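Local coordinates for beta-lactamase-related domain-containing protein (PDB 5TGF) that has no established function but probably acts as a hydrolase of the beta-lactamase family and can bind calcium, at residues Y8-T11 and P12-S15; I17-W20 and M21-Y25; G250-E254 and K255-Q259. All coordinates share one frame; numbering follows the deposited sequence.

Contact 1. Residues Y8-T11 and P12-S15; sequences YDFT and PLDS
F10 and T11 each turn a backbone carbonyl into the first turn of helix 11-22, where D14 N and S15 N donate to them, and an Asx turn at D9 prepares the helix start. F10 occupies the N-cap position. Its O accepts from D14 N at 3.1 Å in an almost straight bond (174° at the hydrogen), while L13 N adds a weak, strongly bent one. P12 has no N-H to give, which costs little in a first turn, where amides lack a helical carbonyl before them. T11 O is gripped twice by S15: S15 N lies 2.9 Å from T11 O, and S15 OG comes to 3.1 Å from T11 O from well above the carbonyl plane. The S15 hydroxyl rotates to the side of its own backbone N, bringing both donors to the same oxygen. L13 CD2 meets F10 CD1 at 3.9 Å, at the edge of the phenyl ring and near its plane; the two side chains run alongside one another. Their neighbours are L40 and F41 of strand 38-46 and I336 of helix 328-337, and the F41 ring lies nearly parallel to that of F10. Further along the turn, D14 OD1 is bound by Y45 and by a salt bridge to K43, tying the helix to the same strand. In the Asx turn, T11 N lies 3.0 Å from D9 OD1, above the carboxylate plane. Because T11 OG1 sits beside its backbone N (chi1 -60°), it reaches the same carboxylate oxygen, T11 OG1 lying 2.7 Å from D9 OD1 on the syn lone pair.

Contact 2. Residues I17-W20 and M21-Y25; sequences ISSW and MDKGY
I17, S18 and S19 accept regular helical bonds from M21, D22 and K23, after which helix 11-22 ends in a Schellman motif: G24 takes positive phi, G24 N binds M21 O at 3.1 Å, and Y25 N returns weakly to W20 O. The turn brings two aromatic side chains together. W20 CD1 lies 3.7 Å from Y25 CD2, at the edge of the phenol ring, while the indole and phenol planes are inclined by 42°, so the rings meet obliquely. One face of the phenol has K23 CB 3.8 Å above it, over the centre of the Y25 ring. F320 continues the cluster, stacking on Y25 and meeting W20 edge-to-face.

On another side of the helix, I17 and M21, a selenomethionine, run side by side in the same direction. I17 CG2 touches M21 CE at 3.9 Å, and both side chains also rest on Y45 of strand 38-46. The M21 chain bends at chi2 (-69°), where SE swings away from I17, and the terminal methyl CE then comes back to it.

K23 follows a different route. Its chain is extended beyond CG and runs back along the helix past S19 O, which K23 CG approaches to 3.2 Å. That path brings the ammonium group to a water, 2.8 Å from K23 NZ, which accepts there and donates to S19 OG at 2.6 Å. S19 OG is also hydrogen-bonded to I16 O. The last turn thus divides its chemistry: aromatic and aliphatic groups hold the end of the helix to the protein, while the lysine's ammonium reaches the serine hydroxyl through one water rather than directly.

Contact 3. Residues G250-E254 and K255-Q259; sequences GEYVE and KALGQ
Y252 O receives A256 N at 2.7 Å, the shortest hydrogen bond in this pair of segments, and E251 O receives K255 N at 2.9 Å; together they form the first turn of helix 252-257. E251 is the N-cap residue. Its OE1 and the backbone N of Y252 hold one hydroxyl of a bound glycerol, probably from the crystallisation liquor, at the mouth of the helix. At the other end the carbonyls are used less squarely: L257 N and G258 N approach V253 O and E254 O from well above the carbonyl planes. G258 takes positive phi there, and Q259 then folds its side chain back, with Q259 NE2 3.0 Å from L257 O and the N-H pointing almost straight at it (170°). L257 O lies nearly in the amide plane of Q259.

Packing gathers about Y252. Its ring swings over the next turn because CG lies opposite the backbone N (chi1 167°), and A256 CB then sits over one face, 3.9 Å from the centroid of the Y252 ring and 28° off its normal, a CH-pi contact. L257 CD1 approaches the same ring obliquely, 3.8 Å from Y252 CE2. The phenol OH is satisfied by E272, and W270 and F323 also meet the ring. V253 CG1 touches Q259 CB at 3.8 Å; V253 also touches W270, and Q259 touches L273, both on strand 270-274. K255 leads away to a cation-pi contact with Y324. This is a short helix with a glycine at its C-terminal exit, laid against one edge strand, 270-274, of the six-stranded antiparallel sheet in a beta-lactamase-type fold.

In the fold
Contacts 1 and 2 are the two ends of one helix, 11-22: the first starts it, the second stops it, and their centres lie about 15 Å apart. Side chains of both rest on strand 38-46, at one edge of the six-stranded sheet, and on helix 328-337. Contact 3 belongs to the opposite edge, strand 270-274. Its centre is about 25 Å from that of contact 1 and about 24 Å from that of contact 2, with nearest atoms about 14 and 11 Å apart. In contact 3, E251 lies near, without touching, S58, K61 and Y147, an SxxK-like group that may mark the active site as in serine beta-lactamases. All three lie away from the calcium site.

Contact 1. Residues Y8-T11 and P12-S15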
loop_
_atom_site.group_PDB
_atom_site.type_symbol
_atom_site.label_atom_id
_atom_site.label_comp_id
_atom_site.label_asym_id
_atom_site.label_seq_id
_atom_site.Cartn_x
_atom_site.Cartn_y
_atom_site.Cartn_z
ATOM N N TYR A 8 -6.266 27.880 -7.219
ATOM C CA TYR A 8 -5.285 27.609 -6.187
ATOM C C TYR A 8 -3.918 27.972 -6.688
ATOM O O TYR A 8 -3.702 27.979 -7.901
ATOM C CB TYR A 8 -5.325 26.117 -5.871
ATOM C CG TYR A 8 -6.707 25.641 -5.498
ATOM C CD1 TYR A 8 -7.144 25.722 -4.199
ATOM C CD2 TYR A 8 -7.584 25.145 -6.461
ATOM C CE1 TYR A 8 -8.402 25.279 -3.833
ATOM C CE2 TYR A 8 -8.842 24.682 -6.096
ATOM C CZ TYR A 8 -9.227 24.755 -4.769
ATOM O OH TYR A 8 -10.471 24.350 -4.377
ATOM N N ASP A 9 -2.983 28.249 -5.785
ATOM C CA ASP A 9 -1.598 28.463 -6.200
ATOM C C ASP A 9 -0.731 27.258 -5.831
ATOM O O ASP A 9 -0.408 27.082 -4.669
ATOM C CB ASP A 9 -1.036 29.747 -5.574
ATOM C CG ASP A 9 0.394 30.057 -6.009
ATOM O OD1 ASP A 9 1.014 29.331 -6.831
ATOM O OD2 ASP A 9 0.926 31.052 -5.477
ATOM N N PHE A 10 -0.345 26.457 -6.833
ATOM C CA PHE A 10 0.439 25.229 -6.608
ATOM C C PHE A 10 1.967 25.415 -6.671
ATOM O O PHE A 10 2.700 24.459 -6.574
ATOM C CB PHE A 10 -0.015 24.131 -7.576
ATOM C CG PHE A 10 -1.199 23.373 -7.084
ATOM C CD1 PHE A 10 -1.029 22.282 -6.234
ATOM C CD2 PHE A 10 -2.469 23.809 -7.358
ATOM C CE1 PHE A 10 -2.117 21.638 -5.681
ATOM C CE2 PHE A 10 -3.570 23.147 -6.842
ATOM C CZ PHE A 10 -3.387 22.066 -5.968
ATOM N N THR A 11 2.444 26.654 -6.724
ATOM C CA THR A 11 3.856 26.928 -6.701
ATOM C C THR A 11 4.640 26.257 -5.562
ATOM O O THR A 11 5.732 25.757 -5.800
ATOM C CB THR A 11 4.112 28.451 -6.643
ATOM O OG1 THR A 11 3.534 29.034 -7.797
ATOM C CG2 THR A 11 5.577 28.753 -6.630
ATOM N N PRO A 12 4.127 26.297 -4.317
ATOM C CA PRO A 12 4.933 25.694 -3.259
ATOM C C PRO A 12 5.174 24.166 -3.478
ATOM O O PRO A 12 6.253 23.652 -3.156
ATOM C CB PRO A 12 4.121 25.968 -1.998
ATOM C CG PRO A 12 3.252 27.129 -2.349
ATOM C CD PRO A 12 2.897 26.912 -3.780
ATOM N N LEU A 13 4.188 23.461 -4.030
ATOM C CA LEU A 13 4.351 22.033 -4.310
ATOM C C LEU A 13 5.359 21.837 -5.445
ATOM O O LEU A 13 6.280 21.031 -5.347
ATOM C CB LEU A 13 3.005 21.414 -4.676
ATOM C CG LEU A 13 2.987 19.932 -5.018
ATOM C CD1 LEU A 13 3.420 19.141 -3.793
ATOM C CD2 LEU A 13 1.601 19.489 -5.482
ATOM N N ASP A 14 5.185 22.603 -6.528
ATOM C CA ASP A 14 6.081 22.510 -7.688
ATOM C C ASP A 14 7.525 22.836 -7.273
ATOM O O ASP A 14 8.482 22.212 -7.748
ATOM C CB ASP A 14 5.572 23.447 -8.790
ATOM C CG ASP A 14 6.381 23.349 -10.093
ATOM O OD1 ASP A 14 6.715 22.227 -10.550
ATOM O OD2 ASP A 14 6.595 24.416 -10.712
ATOM N N SER A 15 7.699 23.757 -6.325
ATOM C CA SER A 15 9.050 24.151 -5.926
ATOM C C SER A 15 9.711 23.007 -5.203
ATOM O O SER A 15 10.896 22.750 -5.387
ATOM C CB SER A 15 9.059 25.391 -5.019
ATOM O OG SER A 15 8.766 26.559 -5.754
#

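Contact 2. Residues I17-W20 and M21-Y25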
loop_
_atom_site.group_PDB
_atom_site.type_symbol
_atom_site.label_atom_id
_atom_site.label_comp_id
_atom_site.label_asym_id
_atom_site.label_seq_id
_atom_site.Cartn_x
_atom_site.Cartn_y
_atom_site.Cartn_z
ATOM N N ILE A 17 9.062 19.715 -5.427
ATOM C CA ILE A 17 9.378 18.611 -6.335
ATOM C C ILE A 17 10.561 18.979 -7.268
ATOM O O ILE A 17 11.464 18.176 -7.489
ATOM C CB ILE A 17 8.149 18.184 -7.158
ATOM C CG1 ILE A 17 7.038 17.701 -6.223
ATOM C CG2 ILE A 17 8.508 17.104 -8.153
ATOM C CD1 ILE A 17 5.702 17.451 -6.884
ATOM N N SER A 18 10.575 20.214 -7.762
ATOM C CA SER A 18 11.652 20.655 -8.652
ATOM C C SER A 18 12.996 20.621 -7.943
ATOM O O SER A 18 14.009 20.223 -8.540
ATOM C CB SER A 18 11.359 22.064 -9.205
ATOM O OG SER A 18 10.192 22.045 -10.000
ATOM N N SER A 19 13.008 21.013 -6.673
ATOM C CA SER A 19 14.235 20.963 -5.888
ATOM C C SER A 19 14.750 19.533 -5.727
ATOM O O SER A 19 15.962 19.312 -5.705
ATOM C CB SER A 19 14.020 21.581 -4.493
ATOM O OG SER A 19 13.376 20.650 -3.628
ATOM N N TRP A 20 13.861 18.560 -5.550
ATOM C CA TRP A 20 14.311 17.149 -5.569
ATOM C C TRP A 20 14.947 16.760 -6.923
ATOM O O TRP A 20 15.924 16.029 -6.968
ATOM C CB TRP A 20 13.193 16.172 -5.271
ATOM C CG TRP A 20 12.514 16.355 -3.935
ATOM C CD1 TRP A 20 13.056 16.900 -2.790
ATOM C CD2 TRP A 20 11.169 15.970 -3.609
ATOM N NE1 TRP A 20 12.111 16.878 -1.773
ATOM C CE2 TRP A 20 10.947 16.319 -2.262
ATOM C CE3 TRP A 20 10.145 15.326 -4.319
ATOM C CZ2 TRP A 20 9.745 16.029 -1.605
ATOM C CZ3 TRP A 20 8.921 15.084 -3.670
ATOM C CH2 TRP A 20 8.720 15.483 -2.347
HETATM N N MSE A 21 14.422 17.287 -8.018
HETATM C CA MSE A 21 14.967 16.971 -9.345
HETATM C C MSE A 21 16.299 17.696 -9.528
HETATM O O MSE A 21 17.264 17.111 -10.012
HETATM C CB MSE A 21 14.001 17.387 -10.459
HETATM C CG MSE A 21 12.577 16.813 -10.271
HETATM SE SE MSE A 21 12.608 14.859 -10.552
HETATM C CE MSE A 21 10.927 14.478 -9.617
ATOM N N ASP A 22 16.377 18.950 -9.086
ATOM C CA ASP A 22 17.609 19.715 -9.214
ATOM C C ASP A 22 18.752 19.134 -8.379
ATOM O O ASP A 22 19.909 19.179 -8.804
ATOM C CB ASP A 22 17.377 21.179 -8.833
ATOM C CG ASP A 22 16.414 21.882 -9.774
ATOM O OD1 ASP A 22 16.224 21.407 -10.909
ATOM O OD2 ASP A 22 15.781 22.874 -9.357
ATOM N N LYS A 23 18.438 18.493 -7.249
ATOM C CA LYS A 23 19.483 17.844 -6.423
ATOM C C LYS A 23 19.810 16.424 -6.852
ATOM O O LYS A 23 20.624 15.756 -6.220
ATOM C CB LYS A 23 19.082 17.838 -4.950
ATOM C CG LYS A 23 18.917 19.230 -4.383
ATOM C CD LYS A 23 18.330 19.227 -2.981
ATOM C CE LYS A 23 17.902 20.635 -2.626
ATOM N NZ LYS A 23 17.120 20.671 -1.368
ATOM N N GLY A 24 19.143 15.936 -7.887
ATOM C CA GLY A 24 19.441 14.626 -8.427
ATOM C C GLY A 24 18.915 13.446 -7.587
ATOM O O GLY A 24 19.322 12.315 -7.799
ATOM N N TYR A 25 18.040 13.714 -6.625
ATOM C CA TYR A 25 17.437 12.633 -5.852
ATOM C C TYR A 25 16.629 11.674 -6.738
ATOM O O TYR A 25 16.586 10.478 -6.462
ATOM C CB TYR A 25 16.509 13.161 -4.779
ATOM C CG TYR A 25 17.081 14.133 -3.761
ATOM C CD1 TYR A 25 18.397 14.095 -3.372
ATOM C CD2 TYR A 25 16.229 15.015 -3.116
ATOM C CE1 TYR A 25 18.867 14.952 -2.377
ATOM C CE2 TYR A 25 16.695 15.900 -2.173
ATOM C CZ TYR A 25 18.005 15.830 -1.782
ATOM O OH TYR A 25 18.421 16.722 -0.828
HETATM O O HOH W 1 14.467 19.719 -1.435
#

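Contact 3. Residues G250-E254 and K255-Q259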
loop_
_atom_site.group_PDB
_atom_site.type_symbol
_atom_site.label_atom_id
_atom_site.label_comp_id
_atom_site.label_asym_id
_atom_site.label_seq_id
_atom_site.Cartn_x
_atom_site.Cartn_y
_atom_site.Cartn_z
ATOM N N GLY A 250 8.649 5.182 17.103
ATOM C CA GLY A 250 9.399 5.417 15.862
ATOM C C GLY A 250 8.934 4.652 14.617
ATOM O O GLY A 250 9.684 4.517 13.672
ATOM N N GLU A 251 7.685 4.169 14.584
ATOM C CA GLU A 251 7.163 3.647 13.314
ATOM C C GLU A 251 6.810 4.848 12.416
ATOM O O GLU A 251 6.825 6.006 12.858
ATOM C CB GLU A 251 5.945 2.748 13.557
ATOM C CG GLU A 251 6.194 1.576 14.495
ATOM C CD GLU A 251 7.067 0.467 13.909
ATOM O OE1 GLU A 251 7.326 0.419 12.692
ATOM O OE2 GLU A 251 7.558 -0.358 14.709
ATOM N N TYR A 252 6.492 4.552 11.166
ATOM C CA TYR A 252 6.353 5.577 10.129
ATOM C C TYR A 252 5.426 6.732 10.485
ATOM O O TYR A 252 5.775 7.883 10.257
ATOM C CB TYR A 252 5.935 4.932 8.803
ATOM C CG TYR A 252 5.479 5.938 7.779
ATOM C CD1 TYR A 252 6.371 6.610 6.940
ATOM C CD2 TYR A 252 4.153 6.206 7.659
ATOM C CE1 TYR A 252 5.890 7.521 6.017
ATOM C CE2 TYR A 252 3.680 7.087 6.730
ATOM C CZ TYR A 252 4.552 7.778 5.952
ATOM O OH TYR A 252 3.976 8.741 5.128
ATOM N N VAL A 253 4.252 6.456 11.040
ATOM C CA VAL A 253 3.311 7.554 11.308
ATOM C C VAL A 253 3.877 8.552 12.361
ATOM O O VAL A 253 3.770 9.799 12.189
ATOM C CB VAL A 253 1.919 7.015 11.677
ATOM C CG1 VAL A 253 1.058 8.073 12.315
ATOM C CG2 VAL A 253 1.234 6.406 10.459
ATOM N N GLU A 254 4.484 8.020 13.414
ATOM C CA GLU A 254 5.083 8.865 14.462
ATOM C C GLU A 254 6.317 9.606 13.936
ATOM O O GLU A 254 6.420 10.823 14.083
ATOM C CB GLU A 254 5.474 8.054 15.731
ATOM C CG GLU A 254 6.237 8.897 16.793
ATOM C CD GLU A 254 6.926 8.045 17.895
ATOM O OE1 GLU A 254 6.314 7.052 18.330
ATOM O OE2 GLU A 254 8.104 8.319 18.305
ATOM N N LYS A 255 7.147 8.892 13.191
ATOM C CA LYS A 255 8.407 9.416 12.698
ATOM C C LYS A 255 8.234 10.414 11.555
ATOM O O LYS A 255 8.900 11.434 11.520
ATOM C CB LYS A 255 9.312 8.258 12.241
ATOM C CG LYS A 255 10.705 8.728 11.866
ATOM C CD LYS A 255 11.702 7.587 11.885
ATOM C CE LYS A 255 12.940 7.990 11.117
ATOM N NZ LYS A 255 13.877 6.847 10.990
ATOM N N ALA A 256 7.338 10.111 10.632
ATOM C CA ALA A 256 7.116 10.941 9.449
ATOM C C ALA A 256 6.102 12.053 9.623
ATOM O O ALA A 256 6.222 13.109 8.986
ATOM C CB ALA A 256 6.725 10.062 8.254
ATOM N N LEU A 257 5.053 11.818 10.413
ATOM C CA LEU A 257 3.995 12.791 10.585
ATOM C C LEU A 257 3.872 13.386 11.984
ATOM O O LEU A 257 3.021 14.258 12.207
ATOM C CB LEU A 257 2.629 12.215 10.136
ATOM C CG LEU A 257 2.522 11.803 8.676
ATOM C CD1 LEU A 257 2.573 10.293 8.501
ATOM C CD2 LEU A 257 1.265 12.366 8.068
ATOM N N GLY A 258 4.585 12.826 12.962
ATOM C CA GLY A 258 4.440 13.326 14.350
ATOM C C GLY A 258 3.140 12.987 15.040
ATOM O O GLY A 258 2.755 13.655 16.012
ATOM N N GLN A 259 2.414 11.995 14.545
ATOM C CA GLN A 259 1.139 11.635 15.148
ATOM C C GLN A 259 1.365 10.442 16.072
ATOM O O GLN A 259 2.110 9.494 15.713
ATOM C CB GLN A 259 0.120 11.280 14.078
ATOM C CG GLN A 259 -0.026 12.308 12.965
ATOM C CD GLN A 259 -0.542 13.664 13.468
ATOM O OE1 GLN A 259 -1.694 13.793 13.844
ATOM N NE2 GLN A 259 0.322 14.650 13.494
#